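Local structure of octenoyl-CoA reductase/carboxylase (Streptomyces sp., 4A0S) at residues P186-L191 against A370-F375; H190-E195 against L420-P425; S385-L390 against A410-A415. The protein catalyses the NADPH-dependent reductive carboxylation of 2-octenoyl-CoA, supplying an extender unit for polyketide biosynthesis. All coordinates share one frame; numbering follows the deposited sequence.

Contact 1. Residues P186-L191 against A370-F375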
loop_
_atom_site.group_PDB
_atom_site.type_symbol
_atom_site.label_atom_id
_atom_site.label_comp_id
_atom_site.label_asym_id
_atom_site.label_seq_id
_atom_site.Cartn_x
_atom_site.Cartn_y
_atom_site.Cartn_z
ATOM N N PRO A 186 16.247 -21.061 10.419
ATOM C CA PRO A 186 16.438 -22.506 10.434
ATOM C C PRO A 186 16.587 -23.028 9.019
ATOM O O PRO A 186 15.819 -22.664 8.114
ATOM C CB PRO A 186 15.154 -23.040 11.076
ATOM C CG PRO A 186 14.166 -21.955 10.979
ATOM C CD PRO A 186 14.937 -20.660 10.983
ATOM N N LYS A 187 17.611 -23.833 8.824
ATOM C CA LYS A 187 17.822 -24.482 7.548
ATOM C C LYS A 187 16.631 -25.378 7.241
ATOM O O LYS A 187 16.186 -26.130 8.106
ATOM C CB LYS A 187 19.090 -25.322 7.614
ATOM C CG LYS A 187 19.318 -26.194 6.401
ATOM C CD LYS A 187 20.422 -27.172 6.699
ATOM C CE LYS A 187 20.344 -28.386 5.773
ATOM N NZ LYS A 187 19.161 -29.259 6.082
ATOM N N PRO A 188 16.102 -25.291 6.006
ATOM C CA PRO A 188 15.063 -26.210 5.567
ATOM C C PRO A 188 15.571 -27.637 5.757
ATOM O O PRO A 188 16.588 -28.017 5.175
ATOM C CB PRO A 188 14.928 -25.885 4.087
ATOM C CG PRO A 188 15.267 -24.454 4.011
ATOM C CD PRO A 188 16.405 -24.282 4.977
ATOM N N ALA A 189 14.896 -28.398 6.609
ATOM C CA ALA A 189 15.415 -29.694 7.064
ATOM C C ALA A 189 15.607 -30.753 5.949
ATOM O O ALA A 189 16.474 -31.622 6.044
ATOM C CB ALA A 189 14.547 -30.235 8.189
ATOM N N HIS A 190 14.805 -30.669 4.897
ATOM C CA HIS A 190 14.805 -31.684 3.867
ATOM C C HIS A 190 15.889 -31.435 2.832
ATOM O O HIS A 190 16.002 -32.176 1.871
ATOM C CB HIS A 190 13.460 -31.669 3.170
ATOM C CG HIS A 190 13.183 -30.377 2.469
ATOM N ND1 HIS A 190 12.771 -29.243 3.138
ATOM C CD2 HIS A 190 13.302 -30.026 1.168
ATOM C CE1 HIS A 190 12.620 -28.258 2.274
ATOM N NE2 HIS A 190 12.928 -28.707 1.070
ATOM N N LEU A 191 16.664 -30.373 3.021
ATOM C CA LEU A 191 17.657 -29.982 2.046
ATOM C C LEU A 191 19.042 -30.391 2.487
ATOM O O LEU A 191 19.328 -30.411 3.671
ATOM C CB LEU A 191 17.649 -28.478 1.874
ATOM C CG LEU A 191 16.413 -27.870 1.208
ATOM C CD1 LEU A 191 16.636 -26.390 1.075
ATOM C CD2 LEU A 191 16.091 -28.511 -0.142
ATOM N N ALA A 370 9.991 -15.460 5.142
ATOM C CA ALA A 370 8.915 -15.796 4.215
ATOM C C ALA A 370 9.473 -16.669 3.102
ATOM O O ALA A 370 8.863 -17.669 2.708
ATOM C CB ALA A 370 8.326 -14.542 3.635
ATOM N N THR A 371 10.635 -16.276 2.591
ATOM C CA THR A 371 11.308 -17.059 1.566
ATOM C C THR A 371 11.564 -18.471 2.081
ATOM O O THR A 371 11.238 -19.468 1.433
ATOM C CB THR A 371 12.607 -16.373 1.136
ATOM O OG1 THR A 371 12.279 -15.085 0.594
ATOM C CG2 THR A 371 13.337 -17.208 0.075
ATOM N N ASN A 372 12.151 -18.538 3.261
ATOM C CA ASN A 372 12.497 -19.807 3.884
ATOM C C ASN A 372 11.266 -20.690 4.046
ATOM O O ASN A 372 11.339 -21.889 3.830
ATOM C CB ASN A 372 13.165 -19.567 5.239
ATOM C CG ASN A 372 13.976 -20.746 5.694
ATOM O OD1 ASN A 372 14.564 -21.461 4.878
ATOM N ND2 ASN A 372 14.032 -20.951 6.993
ATOM N N ARG A 373 10.133 -20.084 4.387
ATOM C CA ARG A 373 8.890 -20.829 4.522
ATOM C C ARG A 373 8.473 -21.482 3.225
ATOM O O ARG A 373 7.912 -22.567 3.230
ATOM C CB ARG A 373 7.776 -19.923 5.017
ATOM C CG ARG A 373 7.910 -19.657 6.463
ATOM C CD ARG A 373 7.054 -18.500 6.846
ATOM N NE ARG A 373 7.043 -18.369 8.291
ATOM C CZ ARG A 373 6.314 -17.475 8.952
ATOM N NH1 ARG A 373 5.551 -16.602 8.299
ATOM N NH2 ARG A 373 6.371 -17.443 10.271
ATOM N N LEU A 374 8.747 -20.810 2.115
ATOM C CA LEU A 374 8.390 -21.365 0.820
ATOM C C LEU A 374 9.319 -22.516 0.464
ATOM O O LEU A 374 8.932 -23.432 -0.237
ATOM C CB LEU A 374 8.437 -20.289 -0.241
ATOM C CG LEU A 374 7.327 -19.242 -0.088
ATOM C CD1 LEU A 374 7.530 -18.103 -1.085
ATOM C CD2 LEU A 374 5.947 -19.873 -0.263
ATOM N N PHE A 375 10.565 -22.451 0.935
ATOM C CA PHE A 375 11.470 -23.584 0.754
ATOM C C PHE A 375 11.052 -24.734 1.641
ATOM O O PHE A 375 11.054 -25.893 1.215
ATOM C CB PHE A 375 12.912 -23.182 1.046
ATOM C CG PHE A 375 13.553 -22.487 -0.091
ATOM C CD1 PHE A 375 14.153 -23.219 -1.110
ATOM C CD2 PHE A 375 13.505 -21.105 -0.191
ATOM C CE1 PHE A 375 14.735 -22.575 -2.196
ATOM C CE2 PHE A 375 14.091 -20.448 -1.281
ATOM C CZ PHE A 375 14.703 -21.189 -2.280
HETATM O O HOH W 1 12.188 -26.805 -0.945
#

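Contact 2. Residues H190-E195 against L420-P425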
loop_
_atom_site.group_PDB
_atom_site.type_symbol
_atom_site.label_atom_id
_atom_site.label_comp_id
_atom_site.label_asym_id
_atom_site.label_seq_id
_atom_site.Cartn_x
_atom_site.Cartn_y
_atom_site.Cartn_z
ATOM N N HIS A 190 14.805 -30.669 4.897
ATOM C CA HIS A 190 14.805 -31.684 3.867
ATOM C C HIS A 190 15.889 -31.435 2.832
ATOM O O HIS A 190 16.002 -32.176 1.871
ATOM C CB HIS A 190 13.460 -31.669 3.170
ATOM C CG HIS A 190 13.183 -30.377 2.469
ATOM N ND1 HIS A 190 12.771 -29.243 3.138
ATOM C CD2 HIS A 190 13.302 -30.026 1.168
ATOM C CE1 HIS A 190 12.620 -28.258 2.274
ATOM N NE2 HIS A 190 12.928 -28.707 1.070
ATOM N N LEU A 191 16.664 -30.373 3.021
ATOM C CA LEU A 191 17.657 -29.982 2.046
ATOM C C LEU A 191 19.042 -30.391 2.487
ATOM O O LEU A 191 19.328 -30.411 3.671
ATOM C CB LEU A 191 17.649 -28.478 1.874
ATOM C CG LEU A 191 16.413 -27.870 1.208
ATOM C CD1 LEU A 191 16.636 -26.390 1.075
ATOM C CD2 LEU A 191 16.091 -28.511 -0.142
ATOM N N THR A 192 19.908 -30.659 1.526
ATOM C CA THR A 192 21.299 -30.878 1.822
ATOM C C THR A 192 21.907 -29.514 2.130
ATOM O O THR A 192 21.294 -28.472 1.862
ATOM C CB THR A 192 22.038 -31.489 0.624
ATOM O OG1 THR A 192 22.064 -30.537 -0.441
ATOM C CG2 THR A 192 21.366 -32.766 0.150
ATOM N N TRP A 193 23.115 -29.511 2.671
ATOM C CA TRP A 193 23.790 -28.263 2.996
ATOM C C TRP A 193 23.906 -27.355 1.793
ATOM O O TRP A 193 23.526 -26.172 1.845
ATOM C CB TRP A 193 25.170 -28.533 3.563
ATOM C CG TRP A 193 25.138 -29.259 4.821
ATOM C CD1 TRP A 193 25.569 -30.535 5.034
ATOM C CD2 TRP A 193 24.624 -28.791 6.077
ATOM N NE1 TRP A 193 25.378 -30.883 6.338
ATOM C CE2 TRP A 193 24.797 -29.834 7.005
ATOM C CE3 TRP A 193 24.045 -27.584 6.511
ATOM C CZ2 TRP A 193 24.422 -29.709 8.350
ATOM C CZ3 TRP A 193 23.672 -27.460 7.841
ATOM C CH2 TRP A 193 23.846 -28.520 8.742
ATOM N N GLU A 194 24.424 -27.917 0.702
ATOM C CA GLU A 194 24.654 -27.152 -0.502
ATOM C C GLU A 194 23.326 -26.654 -1.099
ATOM O O GLU A 194 23.236 -25.530 -1.601
ATOM C CB GLU A 194 25.486 -27.953 -1.514
ATOM C CG GLU A 194 24.864 -29.287 -1.918
ATOM C CD GLU A 194 25.210 -30.438 -0.978
ATOM O OE1 GLU A 194 25.541 -30.217 0.211
ATOM O OE2 GLU A 194 25.137 -31.588 -1.458
ATOM N N GLU A 195 22.282 -27.468 -1.011
ATOM C CA GLU A 195 20.961 -27.049 -1.494
ATOM C C GLU A 195 20.412 -25.869 -0.691
ATOM O O GLU A 195 19.871 -24.908 -1.250
ATOM C CB GLU A 195 19.982 -28.198 -1.366
ATOM C CG GLU A 195 20.091 -29.247 -2.448
ATOM C CD GLU A 195 19.413 -30.536 -2.034
ATOM O OE1 GLU A 195 18.751 -30.547 -0.987
ATOM O OE2 GLU A 195 19.536 -31.537 -2.769
ATOM N N LEU A 420 24.905 -34.182 2.269
ATOM C CA LEU A 420 24.815 -34.227 3.713
ATOM C C LEU A 420 23.841 -33.184 4.235
ATOM O O LEU A 420 23.512 -32.227 3.537
ATOM C CB LEU A 420 26.177 -33.987 4.345
ATOM C CG LEU A 420 27.273 -34.963 3.912
ATOM C CD1 LEU A 420 28.613 -34.507 4.443
ATOM C CD2 LEU A 420 26.932 -36.368 4.398
ATOM N N GLY A 421 23.405 -33.385 5.473
ATOM C CA GLY A 421 22.638 -32.385 6.195
ATOM C C GLY A 421 21.139 -32.463 6.030
ATOM O O GLY A 421 20.424 -31.603 6.532
ATOM N N VAL A 422 20.650 -33.497 5.345
ATOM C CA VAL A 422 19.218 -33.707 5.293
ATOM C C VAL A 422 18.836 -34.276 6.636
ATOM O O VAL A 422 19.276 -35.360 7.002
ATOM C CB VAL A 422 18.792 -34.653 4.182
ATOM C CG1 VAL A 422 17.274 -34.863 4.246
ATOM C CG2 VAL A 422 19.226 -34.102 2.834
ATOM N N THR A 423 18.069 -33.509 7.393
ATOM C CA THR A 423 17.612 -33.965 8.696
ATOM C C THR A 423 16.111 -34.259 8.667
ATOM O O THR A 423 15.560 -34.754 9.644
ATOM C CB THR A 423 17.969 -32.960 9.820
ATOM O OG1 THR A 423 17.397 -31.679 9.526
ATOM C CG2 THR A 423 19.487 -32.831 9.984
ATOM N N ASP A 424 15.458 -33.977 7.538
ATOM C CA ASP A 424 14.080 -34.451 7.311
ATOM C C ASP A 424 14.040 -35.238 6.003
ATOM O O ASP A 424 13.517 -34.760 4.995
ATOM C CB ASP A 424 13.057 -33.310 7.327
ATOM C CG ASP A 424 11.608 -33.806 7.358
ATOM O OD1 ASP A 424 11.331 -35.028 7.266
ATOM O OD2 ASP A 424 10.718 -32.958 7.456
ATOM N N PRO A 425 14.614 -36.457 6.021
ATOM C CA PRO A 425 14.656 -37.283 4.818
ATOM C C PRO A 425 13.268 -37.633 4.310
ATOM O O PRO A 425 13.086 -37.762 3.105
ATOM C CB PRO A 425 15.412 -38.540 5.272
ATOM C CG PRO A 425 15.259 -38.560 6.768
ATOM C CD PRO A 425 15.312 -37.105 7.146
HETATM O O HOH W 2 26.477 -31.959 2.000
#

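Contact 3. Residues S385-L390 against A410-A415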
loop_
_atom_site.group_PDB
_atom_site.type_symbol
_atom_site.label_atom_id
_atom_site.label_comp_id
_atom_site.label_asym_id
_atom_site.label_seq_id
_atom_site.Cartn_x
_atom_site.Cartn_y
_atom_site.Cartn_z
ATOM N N SER A 385 22.840 -26.060 -9.296
ATOM C CA SER A 385 23.110 -26.769 -10.541
ATOM C C SER A 385 24.491 -27.385 -10.542
ATOM O O SER A 385 24.806 -28.233 -11.388
ATOM C CB SER A 385 22.997 -25.816 -11.718
ATOM O OG SER A 385 23.994 -24.815 -11.671
ATOM N N ALA A 386 25.321 -26.932 -9.610
ATOM C CA ALA A 386 26.694 -27.392 -9.521
ATOM C C ALA A 386 27.182 -27.192 -8.111
ATOM O O ALA A 386 26.701 -26.318 -7.393
ATOM C CB ALA A 386 27.584 -26.638 -10.518
ATOM N N VAL A 387 28.119 -28.034 -7.700
ATOM C CA VAL A 387 28.687 -27.928 -6.375
ATOM C C VAL A 387 30.190 -28.008 -6.547
ATOM O O VAL A 387 30.683 -28.837 -7.298
ATOM C CB VAL A 387 28.200 -29.079 -5.458
ATOM C CG1 VAL A 387 28.678 -28.858 -4.036
ATOM C CG2 VAL A 387 26.684 -29.219 -5.514
ATOM N N TYR A 388 30.915 -27.115 -5.888
ATOM C CA TYR A 388 32.361 -27.156 -5.879
ATOM C C TYR A 388 32.794 -27.223 -4.441
ATOM O O TYR A 388 32.137 -26.628 -3.580
ATOM C CB TYR A 388 32.930 -25.878 -6.489
ATOM C CG TYR A 388 32.779 -25.808 -7.966
ATOM C CD1 TYR A 388 31.565 -25.440 -8.544
ATOM C CD2 TYR A 388 33.848 -26.124 -8.804
ATOM C CE1 TYR A 388 31.418 -25.394 -9.915
ATOM C CE2 TYR A 388 33.718 -26.075 -10.173
ATOM C CZ TYR A 388 32.504 -25.710 -10.724
ATOM O OH TYR A 388 32.378 -25.656 -12.086
ATOM N N PRO A 389 33.898 -27.930 -4.167
ATOM C CA PRO A 389 34.469 -27.808 -2.845
ATOM C C PRO A 389 35.033 -26.410 -2.665
ATOM O O PRO A 389 35.338 -25.708 -3.655
ATOM C CB PRO A 389 35.617 -28.808 -2.873
ATOM C CG PRO A 389 36.025 -28.863 -4.300
ATOM C CD PRO A 389 34.737 -28.771 -5.053
ATOM N N LEU A 390 35.168 -26.010 -1.407
ATOM C CA LEU A 390 35.814 -24.746 -1.099
ATOM C C LEU A 390 37.168 -24.637 -1.814
ATOM O O LEU A 390 37.511 -23.567 -2.319
ATOM C CB LEU A 390 35.958 -24.556 0.417
ATOM C CG LEU A 390 36.381 -23.134 0.812
ATOM C CD1 LEU A 390 35.462 -22.045 0.218
ATOM C CD2 LEU A 390 36.476 -23.021 2.304
ATOM N N ALA A 410 26.791 -23.999 -5.829
ATOM C CA ALA A 410 27.027 -24.164 -4.425
ATOM C C ALA A 410 28.505 -24.371 -4.215
ATOM O O ALA A 410 29.217 -24.851 -5.107
ATOM C CB ALA A 410 26.254 -25.358 -3.912
ATOM N N VAL A 411 28.956 -24.020 -3.023
ATOM C CA VAL A 411 30.306 -24.333 -2.610
ATOM C C VAL A 411 30.195 -25.046 -1.280
ATOM O O VAL A 411 29.637 -24.507 -0.319
ATOM C CB VAL A 411 31.195 -23.053 -2.499
ATOM C CG1 VAL A 411 32.573 -23.376 -1.959
ATOM C CG2 VAL A 411 31.330 -22.358 -3.855
ATOM N N LEU A 412 30.701 -26.269 -1.230
ATOM C CA LEU A 412 30.843 -26.948 0.037
ATOM C C LEU A 412 31.958 -26.231 0.763
ATOM O O LEU A 412 32.954 -25.834 0.157
ATOM C CB LEU A 412 31.207 -28.423 -0.151
ATOM C CG LEU A 412 30.223 -29.268 -0.948
ATOM C CD1 LEU A 412 30.829 -30.652 -1.282
ATOM C CD2 LEU A 412 28.863 -29.368 -0.246
ATOM N N CYS A 413 31.776 -26.026 2.055
ATOM C CA CYS A 413 32.802 -25.378 2.826
ATOM C C CYS A 413 33.335 -26.409 3.774
ATOM O O CYS A 413 34.267 -27.144 3.433
ATOM C CB CYS A 413 32.231 -24.157 3.532
ATOM S SG CYS A 413 31.699 -22.954 2.316
ATOM N N MET A 414 32.726 -26.506 4.940
ATOM C CA MET A 414 33.104 -27.541 5.863
ATOM C C MET A 414 32.520 -28.896 5.469
ATOM O O MET A 414 33.107 -29.917 5.788
ATOM C CB MET A 414 32.711 -27.167 7.282
ATOM C CG MET A 414 33.473 -27.925 8.344
ATOM S SD MET A 414 32.873 -27.392 9.939
ATOM C CE MET A 414 33.902 -25.934 10.175
ATOM N N ALA A 415 31.378 -28.921 4.777
ATOM C CA ALA A 415 30.776 -30.205 4.377
ATOM C C ALA A 415 31.778 -30.980 3.512
ATOM O O ALA A 415 32.213 -30.472 2.484
ATOM C CB ALA A 415 29.480 -29.990 3.629
HETATM O O HOH W 3 34.887 -28.073 0.797
#

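Contact 1. Residues P186-L191 against A370-F375
Asn-372, on helix 365-376, meets the loop 186-191 with both branches of its amide. Its ND2 donates to Pro-186 O over 2.7 Å at a nearly straight 163°, with ND2 in the carbonyl plane and Pro-186 O close to the plane of the amide. CG stands anti to the backbone N of Asn-372 (chi1 -159°), which sets CG on the loop side of the helix. The other branch, OD1, sits 3.2 Å from CG of Pro-188; this buried oxygen has no hydrogen-bond partner in the model. Pro-188 CG also packs on Phe-375 CB at 4.0 Å, the two side chains side by side, and the Phe-375 side chain also touches Ala-203 of helix 200-210. In this medium-chain dehydrogenase/reductase fold the loop leaves strand 184-186 of the GroES-like part, and helix 365-376 follows strand 356-359 at the edge of the parallel nucleotide-binding sheet. The edge of the His-190 ring brings CE1 to 3.0 Å from Phe-375 O. A water bridges the same pair, lying 2.9 Å from His-190 NE2 and donating to Phe-375 O. Leu-191 CG covers one face of the imidazole toward its rim. Within the loop, Lys-187 NZ donates to Leu-191 O at 2.7 Å and also to Pro-188 O, where it and Leu-191 N arrive from opposite faces of the carbonyl plane, tying together the ends of the type I beta turn from Pro-188 to Leu-191.

Contact 2. Residues H190-E195 against L420-P425
Leu-420 O receives the backbone N-H of Trp-193 at 2.9 Å, nearly along the C=O axis, right at the start of helix 193-197. There Thr-192 is the N-cap and forms a capping box with Glu-195: Glu-195 N donates to Thr-192 OG1, and Thr-192 N returns a bond to Glu-195 OE1. The same Leu-420 O has Thr-192 CA as a C-H partner at 3.1 Å, and Leu-420 CB rests on Trp-193 CD1 at 3.6 Å. Gly-421 comes next, its CA lying over one face of the indole near the rim, 3.1 Å from Trp-193 NE1. The carbonyl oxygen of Gly-421 faces Leu-191 O at 3.3 Å, two acceptors whose repulsion is probably relieved by Lys-187 NZ, which also donates to Gly-421 O. Val-422 spreads its branches, CG2 meeting Thr-192 CG2 at 3.7 Å and CG1, anti to the backbone N (chi1 177°), turning to His-190 O. Asp-424 is the N-cap of helix 425-431, its OD1 accepting from Leu-427 N, while its own backbone O takes a C-H...O contact from His-190 CA at 3.5 Å.

Contact 3. Residues S385-L390 against A410-A415
Val-387 and Leu-412 press together on one face of a parallel strand pair, the two strands of a beta-alpha-beta unit in which helix 393-401 links strand 384-389 to strand 408-412. The branch CG1 of Val-387 lies 3.5 Å from Leu-412 CG, tighter than usual for two carbons. Leu-412 CG is anti to its carbonyl carbon (chi1 -59°), and both of its methyls, CD1 and CD2, are also within touch of that one valine branch. The second branch, Val-387 CG2, reaches Ala-410 CB at 4.2 Å on the same face, and Glu-194 of helix 193-197 packs over all three residues. An alanine in place of Leu-412 would probably open a gap beside Val-387 CG1 and take away part of the surface on which Glu-194 rests. Tyr-388 and Val-411 point to the other face of the sheet, where Tyr-388 lies on Glu-395, Ala-396 and Val-399 of the connecting helix and Val-411 touches Ala-393. Beyond the strand, Leu-390 sets its CD1 3.9 Å from Val-411 CG1. Backbone bonds lace the pair in parallel register: Ala-410 N to Ala-386 O at 2.8 Å, Tyr-388 N to Ala-410 O at 2.9 Å, and Leu-412 N to Tyr-388 O at 2.8 Å. The N-to-C directions of strands 385-389 and 410-412 differ by 30°. C-H groups supplement the ladder, Val-387 CA approaching Ala-410 O and Val-411 CA approaching Tyr-388 O. Farther along, where the second strand has given way to loop, a water also joins the segments: it accepts from Leu-390 N at 3.0 Å and donates to Cys-413 O at 2.9 Å.

From the N terminus, the chain first enters the segment 186-195, from which contacts 1 and 2 both start, sharing His-190 and Leu-191. Contact 1 closes the first long loop by bringing helix 365-376, beside the nucleotide-binding sheet, back to the turn after strand 184-186. Contact 3 follows in series, closing a short loop between strands 384-389 and 408-412, its segments twenty residues apart at their nearest ends. It is nested in the larger loop that contact 2 closes when 420-425 returns to the start of helix 193-197. Contacts 1 and 2 touch through Lys-187 and Ala-189, contacts 2 and 3 through Glu-194 and Trp-193, whereas contacts 1 and 3 stay about 10 Å apart at their nearest atoms.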